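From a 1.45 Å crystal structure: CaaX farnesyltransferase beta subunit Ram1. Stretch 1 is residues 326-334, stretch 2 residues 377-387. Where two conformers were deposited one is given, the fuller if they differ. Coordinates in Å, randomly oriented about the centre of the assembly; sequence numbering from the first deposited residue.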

# COMPACT_ATOMS: atom_id res chain seq x y z
N GLY B 326 13.12 -12.93 7.50
CA GLY B 326 13.21 -14.04 8.46
C GLY B 326 11.81 -14.58 8.66
O GLY B 326 10.89 -14.25 7.88
N ARG B 327 11.65 -15.45 9.67
CA ARG B 327 10.34 -16.07 9.89
C ARG B 327 9.37 -15.01 10.40
O ARG B 327 9.73 -14.16 11.21
CB ARG B 327 10.50 -17.16 10.94
CG ARG B 327 11.31 -18.32 10.40
CD ARG B 327 11.43 -19.41 11.42
NE ARG B 327 11.90 -20.66 10.79
CZ ARG B 327 11.77 -21.89 11.32
NH1 ARG B 327 11.21 -22.10 12.52
NH2 ARG B 327 12.23 -22.96 10.66
N PRO B 328 8.10 -15.07 9.96
CA PRO B 328 7.12 -14.05 10.38
C PRO B 328 6.98 -13.90 11.89
O PRO B 328 6.93 -12.79 12.43
CB PRO B 328 5.82 -14.56 9.77
CG PRO B 328 6.27 -15.30 8.53
CD PRO B 328 7.57 -16.00 8.96
N GLU B 329 7.01 -15.02 12.63
CA GLU B 329 6.82 -14.94 14.08
C GLU B 329 8.06 -14.40 14.82
O GLU B 329 8.00 -14.13 16.02
CB GLU B 329 6.45 -16.36 14.62
CG GLU B 329 7.61 -17.38 14.49
CD GLU B 329 7.69 -18.16 13.17
OE1 GLU B 329 7.21 -17.68 12.11
OE2 GLU B 329 8.30 -19.29 13.18
N VAL B 330 9.17 -14.26 14.09
CA VAL B 330 10.35 -13.60 14.66
C VAL B 330 10.34 -12.15 14.26
O VAL B 330 10.40 -11.25 15.11
CB VAL B 330 11.66 -14.28 14.19
CG1 VAL B 330 12.91 -13.50 14.66
CG2 VAL B 330 11.68 -15.75 14.73
N VAL B 331 10.23 -11.88 12.96
CA VAL B 331 10.51 -10.54 12.50
C VAL B 331 9.33 -9.61 12.77
O VAL B 331 9.54 -8.51 13.25
CB VAL B 331 10.89 -10.56 10.98
CG1 VAL B 331 11.29 -9.19 10.53
CG2 VAL B 331 12.01 -11.58 10.71
N VAL B 332 8.09 -10.04 12.55
CA VAL B 332 6.97 -9.09 12.62
C VAL B 332 6.77 -8.59 14.07
O VAL B 332 6.68 -7.40 14.29
CB VAL B 332 5.69 -9.68 12.03
CG1 VAL B 332 4.51 -8.70 12.22
CG2 VAL B 332 5.92 -9.94 10.54
N PRO B 333 6.81 -9.47 15.12
CA PRO B 333 6.61 -8.94 16.49
C PRO B 333 7.82 -8.16 16.98
O PRO B 333 7.66 -7.31 17.86
CB PRO B 333 6.40 -10.18 17.34
CG PRO B 333 6.04 -11.31 16.38
CD PRO B 333 6.77 -10.95 15.09
N ARG B 334 9.00 -8.41 16.41
CA ARG B 334 10.16 -7.68 16.87
C ARG B 334 10.07 -6.24 16.38
O ARG B 334 10.41 -5.31 17.15
CB ARG B 334 11.41 -8.31 16.32
CG ARG B 334 12.66 -7.47 16.69
CD ARG B 334 13.98 -8.20 16.47
NE ARG B 334 15.09 -7.29 16.79
CZ ARG B 334 16.37 -7.57 16.59
NH1 ARG B 334 16.69 -8.74 16.06
NH2 ARG B 334 17.33 -6.67 16.90
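Stretch 2 377-387: PLVQAALDGTQ

A carboxylate at the start of one helix can bind the hydroxyl and amide of a residue just beyond the end of another helix, and this pair of segments in the Ram1 beta subunit illustrates the principle. The strongest link is made by Glu-329, in the first turn of its helix, whose OE2 accepts a hydrogen bond from Thr-386 OG1 at 2.8 Å. Glu-329 OE2 receives a second, weak bond from Thr-386 N at 3.1 Å, where the N-H...O angle is only 139°. One carboxylate oxygen thus holds both the hydroxyl and the amide of a residue just beyond the second helix.

Helix 377-384 gives way to Gly-385, the first residue to leave helical phi/psi, with positive phi. At these backbone angles a CB would be jammed against the preceding carbonyl, so glycine suits the turn; Gly-385 CA lies 3.5 Å from Glu-329 CD. Thr-386 then continues in extended conformation, its CB over one face of the Arg-327 guanidinium, while Arg-327 CD passes 3.6 Å from Thr-386 OG1.

Farther into the contact the helices themselves meet. Helix 328-334 follows Arg-327 at the N-cap position and crosses helix 377-384 at -104°, nearly perpendicular, with the axes 7.4 Å apart at closest approach. The closest CA pair is at Ala-382: Glu-329 CA and Ala-382 CA are 3.7 Å apart, and Glu-329 CA also makes a CA-H...O contact of 3.4 Å with Ala-382 O. The methyl of Ala-382 fits as a knob among Pro-328, Glu-329, Val-332 and Pro-333. Ala-382 CB lies 3.5 Å from Pro-328 O and 3.8 Å from Val-332 CB. Pro-328 extends the apolar patch, Pro-328 CB reaching Ala-381 CB at 3.9 Å, whereas Val-330 points away and takes no part.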

# COMPACT_ATOMS: atom_id res chain seq x y z
N PRO B 377 -2.54 -13.40 5.90
CA PRO B 377 -1.70 -14.61 6.08
C PRO B 377 -0.37 -14.25 6.72
O PRO B 377 0.19 -15.12 7.45
CB PRO B 377 -1.47 -15.13 4.65
CG PRO B 377 -2.49 -14.44 3.77
CD PRO B 377 -3.01 -13.21 4.51
N LEU B 378 0.14 -13.05 6.46
CA LEU B 378 1.45 -12.67 7.04
C LEU B 378 1.29 -12.48 8.55
O LEU B 378 2.09 -13.01 9.35
CB LEU B 378 1.97 -11.35 6.41
CG LEU B 378 2.12 -11.48 4.89
CD1 LEU B 378 2.61 -10.10 4.32
CD2 LEU B 378 3.03 -12.61 4.42
N VAL B 379 0.25 -11.73 8.98
CA VAL B 379 0.07 -11.48 10.42
C VAL B 379 -0.30 -12.82 11.10
O VAL B 379 0.17 -13.14 12.21
CB VAL B 379 -1.02 -10.41 10.65
CG1 VAL B 379 -1.47 -10.33 12.18
CG2 VAL B 379 -0.45 -9.04 10.15
N GLN B 380 -1.18 -13.59 10.46
CA GLN B 380 -1.60 -14.88 11.04
C GLN B 380 -0.39 -15.81 11.21
O GLN B 380 -0.24 -16.49 12.26
CB GLN B 380 -2.70 -15.46 10.19
CG GLN B 380 -4.02 -14.56 10.50
CD GLN B 380 -5.22 -14.66 9.56
OE1 GLN B 380 -6.19 -13.93 9.75
NE2 GLN B 380 -5.20 -15.59 8.61
N ALA B 381 0.54 -15.80 10.26
CA ALA B 381 1.78 -16.60 10.43
C ALA B 381 2.63 -16.05 11.57
O ALA B 381 3.32 -16.81 12.26
CB ALA B 381 2.60 -16.59 9.14
N ALA B 382 2.64 -14.73 11.75
CA ALA B 382 3.41 -14.16 12.86
C ALA B 382 2.87 -14.61 14.21
O ALA B 382 3.64 -14.79 15.15
CB ALA B 382 3.46 -12.62 12.77
N LEU B 383 1.55 -14.84 14.29
CA LEU B 383 0.90 -15.30 15.50
C LEU B 383 0.98 -16.83 15.65
O LEU B 383 1.15 -17.34 16.79
CB LEU B 383 -0.58 -14.92 15.47
CG LEU B 383 -0.83 -13.38 15.49
CD1 LEU B 383 -2.31 -13.06 15.39
CD2 LEU B 383 -0.17 -12.73 16.72
N ASP B 384 0.88 -17.57 14.54
CA ASP B 384 0.88 -19.05 14.61
C ASP B 384 2.26 -19.66 14.66
O ASP B 384 2.46 -20.74 15.26
CB ASP B 384 0.24 -19.61 13.34
CG ASP B 384 -1.25 -19.42 13.30
OD1 ASP B 384 -1.87 -19.14 14.36
OD2 ASP B 384 -1.79 -19.52 12.17
N GLY B 385 3.23 -19.01 14.05
CA GLY B 385 4.54 -19.58 13.87
C GLY B 385 4.61 -20.56 12.72
O GLY B 385 3.59 -20.93 12.09
N THR B 386 5.83 -21.02 12.47
CA THR B 386 6.14 -21.86 11.35
C THR B 386 5.55 -23.25 11.59
O THR B 386 5.63 -23.80 12.69
CB THR B 386 7.68 -21.87 11.18
OG1 THR B 386 8.08 -20.58 10.65
CG2 THR B 386 8.11 -22.90 10.20
N GLN B 387 4.90 -23.80 10.56
CA GLN B 387 4.29 -25.14 10.66
C GLN B 387 5.30 -26.20 10.29
O GLN B 387 5.87 -26.18 9.22
CB GLN B 387 3.03 -25.22 9.79
CG GLN B 387 2.09 -24.01 10.01
CD GLN B 387 1.37 -24.06 11.34
OE1 GLN B 387 0.60 -24.99 11.59
NE2 GLN B 387 1.62 -23.04 12.23